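Local coordinates for glycosyl hydrolase family 62 protein (Coprinopsis cinerea, PDB 5B6T) that hydrolyses alpha-L-arabinofuranosyl linkages as a family 62 glycoside hydrolase, probably removing arabinose side groups from arabinoxylan, at residues L97-A105 and H140-C148; V32-F41 and D111-T119. All coordinates share one frame; numbering follows the deposited sequence.

Interaction 1: L97-A105 and H140-C148; sequences LVYQNGNAA and HWVDMWVIC. With GOL (glycerol), chain E.
Met144 lies under the hairpin of strands 94-100 and 104-109, its thioether running across from one strand to the other. Its SD rests 3.7 Å from Ala104 CB, while CE touches Gln100 CB and Asn103 O (each 3.9 Å away) and sits over one face of the Trp141 indole, near the rim. With CG anti to the Met144 carbonyl carbon, CG lies against the Tyr99 oxygen, and a bend at chi2 (-62°) brings SD to Ala104. Val98 CG1 meets Met144 CB at 3.6 Å, the side chains crossing at about a right angle, and Val98 CG2 continues the apolar seam to Val146 CG2. The Trp141 six-membered ring follows the turn: CH2 is 3.4 Å from Asn103 OD1, the amide and ring planes 39° apart, and CZ2 touches Ala104 CB. That OD1 accepts the Ala104 N-H on an in-plane lone pair, Asn103 ND2 bonds Tyr125 O, and Trp141 NE1 bonds Ser157 on the neighbouring strand. In the five-bladed beta-propeller of family 62 this joins two successive blades, strand 142-148 being the innermost of its sheet and antiparallel to strand 97-100 without direct backbone pairing. Gln100 bridges the two instead. Its OE1 takes the Asp143 N-H at 2.7 Å, nearly straight (178°), the donor tilted from the carbonyl plane, and a water from OE1 to Met144 N adds a second link. Gln100 NE2 bonds Tyr80 OH and O1 of a glycerol (probably from the crystallisation liquor), which donates to Asp143 OD1 at 2.6 Å. The glycerol also reaches Lys27 and Asp28, and the Asp143 side chain lies about 6 Å from the calcium and the lead ion, placing this polar edge near the bound metals. Farther along, Cys148 is disulfide-bonded to Cys153.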
loop_
_atom_site.group_PDB
_atom_site.type_symbol
_atom_site.label_atom_id
_atom_site.label_comp_id
_atom_site.label_asym_id
_atom_site.label_seq_id
_atom_site.Cartn_x
_atom_site.Cartn_y
_atom_site.Cartn_z
ATOM N N LEU A 97 -11.037 -4.792 4.193
ATOM C CA LEU A 97 -10.187 -3.603 4.302
ATOM C C LEU A 97 -9.229 -3.893 5.469
ATOM O O LEU A 97 -9.673 -4.011 6.622
ATOM C CB LEU A 97 -11.026 -2.356 4.603
ATOM C CG LEU A 97 -10.294 -1.026 4.462
ATOM C CD1 LEU A 97 -9.890 -0.741 3.004
ATOM C CD2 LEU A 97 -11.123 0.134 5.022
ATOM N N VAL A 98 -7.967 -4.097 5.110
ATOM C CA VAL A 98 -6.891 -4.426 6.011
ATOM C C VAL A 98 -6.141 -3.141 6.328
ATOM O O VAL A 98 -5.958 -2.289 5.451
ATOM C CB VAL A 98 -5.978 -5.492 5.371
ATOM C CG1 VAL A 98 -4.676 -5.666 6.145
ATOM C CG2 VAL A 98 -6.722 -6.794 5.278
ATOM N N TYR A 99 -5.756 -2.968 7.583
ATOM C CA TYR A 99 -5.074 -1.742 8.042
ATOM C C TYR A 99 -4.455 -2.010 9.419
ATOM O O TYR A 99 -4.585 -3.130 9.963
ATOM C CB TYR A 99 -6.057 -0.548 8.104
ATOM C CG TYR A 99 -7.325 -0.871 8.884
ATOM C CD1 TYR A 99 -8.432 -1.387 8.242
ATOM C CD2 TYR A 99 -7.430 -0.605 10.248
ATOM C CE1 TYR A 99 -9.578 -1.704 8.927
ATOM C CE2 TYR A 99 -8.591 -0.900 10.944
ATOM C CZ TYR A 99 -9.678 -1.437 10.274
ATOM O OH TYR A 99 -10.842 -1.774 10.948
ATOM N N GLN A 100 -3.802 -0.991 9.970
ATOM C CA GLN A 100 -3.208 -1.122 11.310
ATOM C C GLN A 100 -3.951 -0.227 12.289
ATOM O O GLN A 100 -4.436 0.857 11.946
ATOM C CB GLN A 100 -1.727 -0.735 11.267
ATOM C CG GLN A 100 -1.483 0.750 11.029
ATOM C CD GLN A 100 -0.344 1.069 10.084
ATOM O OE1 GLN A 100 -0.050 0.336 9.155
ATOM N NE2 GLN A 100 0.296 2.178 10.318
ATOM N N ASN A 101 -4.049 -0.698 13.522
ATOM C CA ASN A 101 -4.659 0.046 14.602
ATOM C C ASN A 101 -3.832 -0.081 15.882
ATOM O O ASN A 101 -4.367 0.152 16.978
ATOM C CB ASN A 101 -6.092 -0.440 14.857
ATOM C CG ASN A 101 -6.147 -1.828 15.454
ATOM O OD1 ASN A 101 -5.179 -2.598 15.388
ATOM N ND2 ASN A 101 -7.305 -2.161 16.020
ATOM N N GLY A 102 -2.562 -0.423 15.748
ATOM C CA GLY A 102 -1.725 -0.894 16.869
ATOM C C GLY A 102 -1.494 -2.410 16.805
ATOM O O GLY A 102 -0.458 -2.941 17.281
ATOM N N ASN A 103 -2.456 -3.094 16.189
ATOM C CA ASN A 103 -2.369 -4.502 15.808
ATOM C C ASN A 103 -2.548 -4.561 14.274
ATOM O O ASN A 103 -2.667 -3.511 13.616
ATOM C CB ASN A 103 -3.461 -5.270 16.577
ATOM C CG ASN A 103 -3.204 -6.767 16.687
ATOM O OD1 ASN A 103 -2.621 -7.435 15.814
ATOM N ND2 ASN A 103 -3.734 -7.332 17.753
ATOM N N ALA A 104 -2.526 -5.748 13.712
ATOM C CA ALA A 104 -2.915 -5.983 12.325
ATOM C C ALA A 104 -4.416 -6.193 12.304
ATOM O O ALA A 104 -4.915 -7.131 12.914
ATOM C CB ALA A 104 -2.193 -7.216 11.789
ATOM N N ALA A 105 -5.137 -5.301 11.630
ATOM C CA ALA A 105 -6.598 -5.239 11.720
ATOM C C ALA A 105 -7.313 -5.348 10.394
ATOM O O ALA A 105 -6.708 -5.207 9.302
ATOM C CB ALA A 105 -7.012 -3.963 12.420
ATOM N N HIS A 140 7.960 0.624 14.435
ATOM C CA HIS A 140 6.501 0.643 14.501
ATOM C C HIS A 140 5.986 -0.468 13.621
ATOM O O HIS A 140 6.531 -0.679 12.552
ATOM C CB HIS A 140 5.979 1.969 13.958
ATOM C CG HIS A 140 6.494 3.138 14.717
ATOM N ND1 HIS A 140 5.875 3.595 15.861
ATOM C CD2 HIS A 140 7.588 3.913 14.533
ATOM C CE1 HIS A 140 6.588 4.594 16.362
ATOM N NE2 HIS A 140 7.605 4.831 15.552
ATOM N N TRP A 141 4.992 -1.202 14.092
ATOM C CA TRP A 141 4.401 -2.300 13.364
ATOM C C TRP A 141 3.346 -1.758 12.399
ATOM O O TRP A 141 2.253 -1.324 12.826
ATOM C CB TRP A 141 3.811 -3.286 14.353
ATOM C CG TRP A 141 3.322 -4.541 13.744
ATOM C CD1 TRP A 141 3.767 -5.153 12.609
ATOM C CD2 TRP A 141 2.365 -5.421 14.311
ATOM N NE1 TRP A 141 3.110 -6.331 12.406
ATOM C CE2 TRP A 141 2.229 -6.521 13.437
ATOM C CE3 TRP A 141 1.574 -5.376 15.461
ATOM C CZ2 TRP A 141 1.343 -7.556 13.690
ATOM C CZ3 TRP A 141 0.694 -6.409 15.701
ATOM C CH2 TRP A 141 0.594 -7.490 14.829
ATOM N N VAL A 142 3.675 -1.789 11.098
ATOM C CA VAL A 142 2.926 -1.050 10.107
ATOM C C VAL A 142 2.764 -1.811 8.797
ATOM O O VAL A 142 3.454 -2.773 8.536
ATOM C CB VAL A 142 3.571 0.342 9.821
ATOM C CG1 VAL A 142 3.560 1.180 11.098
ATOM C CG2 VAL A 142 4.961 0.257 9.179
ATOM N N ASP A 143 1.807 -1.326 7.999
ATOM C CA ASP A 143 1.693 -1.634 6.562
ATOM C C ASP A 143 1.384 -3.098 6.291
ATOM O O ASP A 143 2.212 -3.867 5.765
ATOM C CB ASP A 143 2.928 -1.106 5.807
ATOM C CG ASP A 143 3.105 0.382 5.993
ATOM O OD1 ASP A 143 2.108 1.060 6.314
ATOM O OD2 ASP A 143 4.220 0.910 5.792
ATOM N N MET A 144 0.169 -3.441 6.680
ATOM C CA MET A 144 -0.341 -4.805 6.656
ATOM C C MET A 144 -0.847 -5.125 5.262
ATOM O O MET A 144 -1.645 -4.357 4.705
ATOM C CB MET A 144 -1.493 -4.922 7.663
ATOM C CG MET A 144 -1.197 -4.332 9.025
ATOM S SD MET A 144 0.173 -5.151 9.847
ATOM C CE MET A 144 0.414 -4.046 11.248
ATOM N N TRP A 145 -0.414 -6.265 4.721
ATOM C CA TRP A 145 -0.751 -6.637 3.347
ATOM C C TRP A 145 -1.077 -8.114 3.219
ATOM O O TRP A 145 -0.236 -8.973 3.568
ATOM C CB TRP A 145 0.432 -6.271 2.440
ATOM C CG TRP A 145 0.191 -6.592 0.995
ATOM C CD1 TRP A 145 0.374 -7.804 0.366
ATOM C CD2 TRP A 145 -0.254 -5.694 -0.011
ATOM N NE1 TRP A 145 0.024 -7.703 -0.939
ATOM C CE2 TRP A 145 -0.345 -6.415 -1.215
ATOM C CE3 TRP A 145 -0.582 -4.344 -0.014
ATOM C CZ2 TRP A 145 -0.784 -5.823 -2.413
ATOM C CZ3 TRP A 145 -1.024 -3.776 -1.181
ATOM C CH2 TRP A 145 -1.096 -4.503 -2.372
ATOM N N VAL A 146 -2.254 -8.418 2.682
ATOM C CA VAL A 146 -2.699 -9.785 2.409
ATOM C C VAL A 146 -2.566 -10.115 0.931
ATOM O O VAL A 146 -2.921 -9.322 0.066
ATOM C CB VAL A 146 -4.169 -9.986 2.869
ATOM C CG1 VAL A 146 -4.729 -11.316 2.355
ATOM C CG2 VAL A 146 -4.308 -9.866 4.375
ATOM N N ILE A 147 -2.079 -11.323 0.658
ATOM C CA ILE A 147 -2.169 -11.943 -0.671
ATOM C C ILE A 147 -2.389 -13.437 -0.472
ATOM O O ILE A 147 -1.737 -14.070 0.366
ATOM C CB ILE A 147 -0.950 -11.624 -1.570
ATOM C CG1 ILE A 147 -1.051 -12.358 -2.910
ATOM C CG2 ILE A 147 0.391 -11.919 -0.889
ATOM C CD1 ILE A 147 -0.053 -11.911 -3.936
ATOM N N CYS A 148 -3.301 -14.001 -1.272
ATOM C CA CYS A 148 -3.627 -15.421 -1.221
ATOM C C CYS A 148 -3.316 -16.087 -2.554
ATOM O O CYS A 148 -3.404 -15.462 -3.606
ATOM C CB CYS A 148 -5.112 -15.614 -0.919
ATOM S SG CYS A 148 -5.677 -14.662 0.512
HETATM C C1 GOL E . 1.932 4.075 7.212
HETATM O O1 GOL E . 2.134 2.994 8.117
HETATM C C2 GOL E . 2.431 5.252 7.972
HETATM O O2 GOL E . 3.622 5.750 7.323
HETATM C C3 GOL E . 1.244 6.180 8.175
HETATM O O3 GOL E . 1.000 7.003 7.043
HETATM O O HOH W 1 -1.597 -1.335 7.471
#

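Interaction 2: V32-F41 and D111-T119; sequences VYHDGRWHVF and DINNPAGWT
Ile112 fits against the hairpin of strands 25-34 and 37-46, part of one beta-propeller blade, from the loop that joins strands 104-109 and 122-123 of the next. The inner part is tight: CD1 presses on Val32 CG2 at 3.5 Å and on His39 CB, while CG1 meets the edge of the Phe41 ring. With CG1 anti to the backbone N (chi1 -166°), CG2 is left over the His39 ring, a CH-pi contact 4.2 Å from its centroid, and also touches His34 CD2. Phe41 CZ packs on Trp118 CZ2 at 3.8 Å. Val86 and Trp95 also lie against Ile112. Toward solvent the contact is looser and polar: Asn113 ND2 is at the edge of the His39 ring, and a water 3.1 Å from both His34 O and Asn113 OD1 bridges them. Replacing His39 by alanine is likely to leave Ile112 CG2 without its ring face, and Tyr54 OH, bonded to ND1, and His34 O each without this partner. The His39 NE2-H points at His34 O, where the type I' turn to Arg37 begins, 3.0 Å away and only 1° out of the ring plane; Arg37 N reaches the same oxygen from the other face of the carbonyl plane.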
loop_
_atom_site.group_PDB
_atom_site.type_symbol
_atom_site.label_atom_id
_atom_site.label_comp_id
_atom_site.label_asym_id
_atom_site.label_seq_id
_atom_site.Cartn_x
_atom_site.Cartn_y
_atom_site.Cartn_z
ATOM N N VAL A 32 -8.871 0.052 -6.242
ATOM C CA VAL A 32 -9.498 -0.889 -7.179
ATOM C C VAL A 32 -10.464 -0.150 -8.094
ATOM O O VAL A 32 -11.059 0.862 -7.711
ATOM C CB VAL A 32 -10.255 -2.043 -6.476
ATOM C CG1 VAL A 32 -9.286 -2.940 -5.725
ATOM C CG2 VAL A 32 -11.352 -1.565 -5.542
ATOM N N TYR A 33 -10.591 -0.690 -9.305
ATOM C CA TYR A 33 -11.604 -0.247 -10.271
ATOM C C TYR A 33 -12.707 -1.282 -10.281
ATOM O O TYR A 33 -12.453 -2.461 -10.507
ATOM C CB TYR A 33 -11.007 -0.113 -11.659
ATOM C CG TYR A 33 -11.922 0.611 -12.644
ATOM C CD1 TYR A 33 -12.055 1.984 -12.603
ATOM C CD2 TYR A 33 -12.629 -0.091 -13.622
ATOM C CE1 TYR A 33 -12.859 2.656 -13.505
ATOM C CE2 TYR A 33 -13.461 0.564 -14.509
ATOM C CZ TYR A 33 -13.561 1.935 -14.467
ATOM O OH TYR A 33 -14.353 2.602 -15.397
ATOM N N HIS A 34 -13.926 -0.843 -9.986
ATOM C CA HIS A 34 -15.055 -1.766 -9.844
ATOM C C HIS A 34 -16.320 -1.075 -10.282
ATOM O O HIS A 34 -16.611 0.068 -9.858
ATOM C CB HIS A 34 -15.184 -2.231 -8.390
ATOM C CG HIS A 34 -16.434 -2.995 -8.092
ATOM N ND1 HIS A 34 -16.593 -4.302 -8.458
ATOM C CD2 HIS A 34 -17.581 -2.632 -7.478
ATOM C CE1 HIS A 34 -17.778 -4.733 -8.064
ATOM N NE2 HIS A 34 -18.403 -3.736 -7.478
ATOM N N ASP A 35 -17.060 -1.767 -11.142
ATOM C CA ASP A 35 -18.289 -1.234 -11.710
ATOM C C ASP A 35 -18.195 0.217 -12.154
ATOM O O ASP A 35 -18.978 1.063 -11.762
ATOM C CB ASP A 35 -19.422 -1.468 -10.723
ATOM C CG ASP A 35 -19.856 -2.918 -10.706
ATOM O OD1 ASP A 35 -19.368 -3.694 -11.572
ATOM O OD2 ASP A 35 -20.672 -3.284 -9.841
ATOM N N GLY A 36 -17.200 0.490 -12.987
ATOM C CA GLY A 36 -17.071 1.752 -13.658
ATOM C C GLY A 36 -16.519 2.916 -12.873
ATOM O O GLY A 36 -16.571 4.055 -13.335
ATOM N N ARG A 37 -16.005 2.647 -11.678
ATOM C CA ARG A 37 -15.465 3.677 -10.823
ATOM C C ARG A 37 -14.189 3.225 -10.150
ATOM O O ARG A 37 -14.004 2.030 -9.858
ATOM C CB ARG A 37 -16.457 4.053 -9.696
ATOM C CG ARG A 37 -17.825 4.544 -10.120
ATOM C CD ARG A 37 -18.671 4.847 -8.896
ATOM N NE ARG A 37 -18.256 6.062 -8.201
ATOM C CZ ARG A 37 -18.491 7.310 -8.637
ATOM N NH1 ARG A 37 -19.128 7.521 -9.776
ATOM N NH2 ARG A 37 -18.087 8.345 -7.922
ATOM N N TRP A 38 -13.340 4.202 -9.872
ATOM C CA TRP A 38 -12.200 4.020 -8.986
ATOM C C TRP A 38 -12.664 4.113 -7.552
ATOM O O TRP A 38 -13.470 4.978 -7.204
ATOM C CB TRP A 38 -11.154 5.105 -9.263
ATOM C CG TRP A 38 -10.577 4.939 -10.638
ATOM C CD1 TRP A 38 -10.880 5.642 -11.756
ATOM C CD2 TRP A 38 -9.617 3.950 -11.024
ATOM N NE1 TRP A 38 -10.142 5.161 -12.836
ATOM C CE2 TRP A 38 -9.370 4.113 -12.409
ATOM C CE3 TRP A 38 -8.971 2.914 -10.339
ATOM C CZ2 TRP A 38 -8.494 3.282 -13.113
ATOM C CZ3 TRP A 38 -8.082 2.099 -11.050
ATOM C CH2 TRP A 38 -7.866 2.289 -12.414
ATOM N N HIS A 39 -12.117 3.228 -6.726
ATOM C CA HIS A 39 -12.394 3.205 -5.295
ATOM C C HIS A 39 -11.038 3.309 -4.613
ATOM O O HIS A 39 -10.237 2.378 -4.675
ATOM C CB HIS A 39 -13.101 1.915 -4.887
ATOM C CG HIS A 39 -14.349 1.682 -5.658
ATOM N ND1 HIS A 39 -15.593 2.082 -5.228
ATOM C CD2 HIS A 39 -14.534 1.149 -6.887
ATOM C CE1 HIS A 39 -16.498 1.781 -6.144
ATOM N NE2 HIS A 39 -15.876 1.227 -7.171
ATOM N N VAL A 40 -10.791 4.447 -3.979
ATOM C CA VAL A 40 -9.526 4.681 -3.328
ATOM C C VAL A 40 -9.766 4.754 -1.812
ATOM O O VAL A 40 -10.677 5.465 -1.348
ATOM C CB VAL A 40 -8.866 5.983 -3.823
ATOM C CG1 VAL A 40 -7.643 6.378 -2.983
ATOM C CG2 VAL A 40 -8.520 5.886 -5.318
ATOM N N PHE A 41 -8.954 4.030 -1.059
ATOM C CA PHE A 41 -8.905 4.168 0.400
ATOM C C PHE A 41 -7.566 4.732 0.770
ATOM O O PHE A 41 -6.563 4.340 0.192
ATOM C CB PHE A 41 -9.096 2.793 1.062
ATOM C CG PHE A 41 -10.427 2.177 0.774
ATOM C CD1 PHE A 41 -10.700 1.582 -0.445
ATOM C CD2 PHE A 41 -11.434 2.240 1.728
ATOM C CE1 PHE A 41 -11.965 1.074 -0.720
ATOM C CE2 PHE A 41 -12.669 1.689 1.472
ATOM C CZ PHE A 41 -12.926 1.091 0.260
ATOM N N ASP A 111 -20.371 -4.721 0.261
ATOM C CA ASP A 111 -20.552 -3.765 -0.855
ATOM C C ASP A 111 -19.562 -2.611 -0.743
ATOM O O ASP A 111 -19.713 -1.745 0.107
ATOM C CB ASP A 111 -21.995 -3.242 -0.831
ATOM C CG ASP A 111 -22.287 -2.245 -1.933
ATOM O OD1 ASP A 111 -21.475 -2.139 -2.891
ATOM O OD2 ASP A 111 -23.385 -1.632 -1.828
ATOM N N ILE A 112 -18.565 -2.598 -1.638
ATOM C CA ILE A 112 -17.549 -1.544 -1.636
ATOM C C ILE A 112 -18.149 -0.160 -1.871
ATOM O O ILE A 112 -17.605 0.853 -1.417
ATOM C CB ILE A 112 -16.426 -1.848 -2.665
ATOM C CG1 ILE A 112 -15.196 -0.944 -2.426
ATOM C CG2 ILE A 112 -16.921 -1.724 -4.102
ATOM C CD1 ILE A 112 -14.027 -1.347 -3.290
ATOM N N ASN A 113 -19.291 -0.117 -2.556
ATOM C CA ASN A 113 -20.032 1.135 -2.762
ATOM C C ASN A 113 -20.774 1.656 -1.547
ATOM O O ASN A 113 -21.439 2.679 -1.636
ATOM C CB ASN A 113 -21.018 0.989 -3.933
ATOM C CG ASN A 113 -20.334 1.100 -5.264
ATOM O OD1 ASN A 113 -20.311 0.153 -6.030
ATOM N ND2 ASN A 113 -19.782 2.270 -5.546
ATOM N N ASN A 114 -20.689 0.946 -0.413
ATOM C CA ASN A 114 -21.316 1.399 0.827
ATOM C C ASN A 114 -20.266 1.694 1.881
ATOM O O ASN A 114 -20.044 0.888 2.776
ATOM C CB ASN A 114 -22.313 0.354 1.371
ATOM C CG ASN A 114 -23.086 0.889 2.536
ATOM O OD1 ASN A 114 -23.310 2.110 2.616
ATOM N ND2 ASN A 114 -23.467 0.022 3.471
ATOM N N PRO A 115 -19.655 2.886 1.833
ATOM C CA PRO A 115 -18.608 3.138 2.816
ATOM C C PRO A 115 -19.128 3.137 4.256
ATOM O O PRO A 115 -18.373 2.835 5.193
ATOM C CB PRO A 115 -18.084 4.512 2.410
ATOM C CG PRO A 115 -19.162 5.129 1.543
ATOM C CD PRO A 115 -19.739 3.950 0.818
ATOM N N ALA A 116 -20.409 3.425 4.449
ATOM C CA ALA A 116 -20.981 3.405 5.795
ATOM C C ALA A 116 -21.009 2.014 6.421
ATOM O O ALA A 116 -21.199 1.903 7.648
ATOM C CB ALA A 116 -22.393 3.988 5.777
ATOM N N GLY A 117 -20.800 0.955 5.625
ATOM C CA GLY A 117 -20.927 -0.444 6.046
ATOM C C GLY A 117 -19.690 -1.105 6.614
ATOM O O GLY A 117 -19.775 -2.218 7.130
ATOM N N TRP A 118 -18.539 -0.446 6.548
ATOM C CA TRP A 118 -17.319 -1.101 7.058
ATOM C C TRP A 118 -17.388 -1.364 8.552
ATOM O O TRP A 118 -17.650 -0.459 9.361
ATOM C CB TRP A 118 -16.099 -0.281 6.706
ATOM C CG TRP A 118 -15.819 -0.280 5.222
ATOM C CD1 TRP A 118 -16.071 0.733 4.329
ATOM C CD2 TRP A 118 -15.256 -1.350 4.461
ATOM N NE1 TRP A 118 -15.703 0.358 3.066
ATOM C CE2 TRP A 118 -15.196 -0.922 3.115
ATOM C CE3 TRP A 118 -14.781 -2.616 4.789
ATOM C CZ2 TRP A 118 -14.685 -1.734 2.099
ATOM C CZ3 TRP A 118 -14.281 -3.427 3.795
ATOM C CH2 TRP A 118 -14.196 -2.963 2.461
ATOM N N THR A 119 -17.115 -2.613 8.921
ATOM C CA THR A 119 -17.265 -3.069 10.297
ATOM C C THR A 119 -16.256 -2.444 11.244
ATOM O O THR A 119 -15.197 -1.968 10.847
ATOM C CB THR A 119 -17.158 -4.609 10.379
ATOM O OG1 THR A 119 -15.920 -5.060 9.771
ATOM C CG2 THR A 119 -18.318 -5.274 9.707
HETATM O O HOH W 2 -19.041 1.454 -8.507
#

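How the interactions relate
Both interactions join neighbouring blades of one propeller, and the sheet of strands 82-89, 94-100, 104-109 and 122-123 takes part in each. Both are mostly buried. Interaction 1, the deeper, uses that sheet's central hairpin against the following blade, its centre about 10 Å from that of the chain and near the bound metals; interaction 2 uses its outer connecting loop against the preceding blade, centre about 16 Å from it, and opens to solvent at Asn113. Chemistry follows place: a thioether and valine seam ending in an amide, water and glycerol network in 97-105/140-148, but aliphatic-aromatic packing in 32-41/111-119. Leu97 connects them directly, its CB 3.5 Å from Trp118 CZ3 and its CD1 against Phe41 CD2.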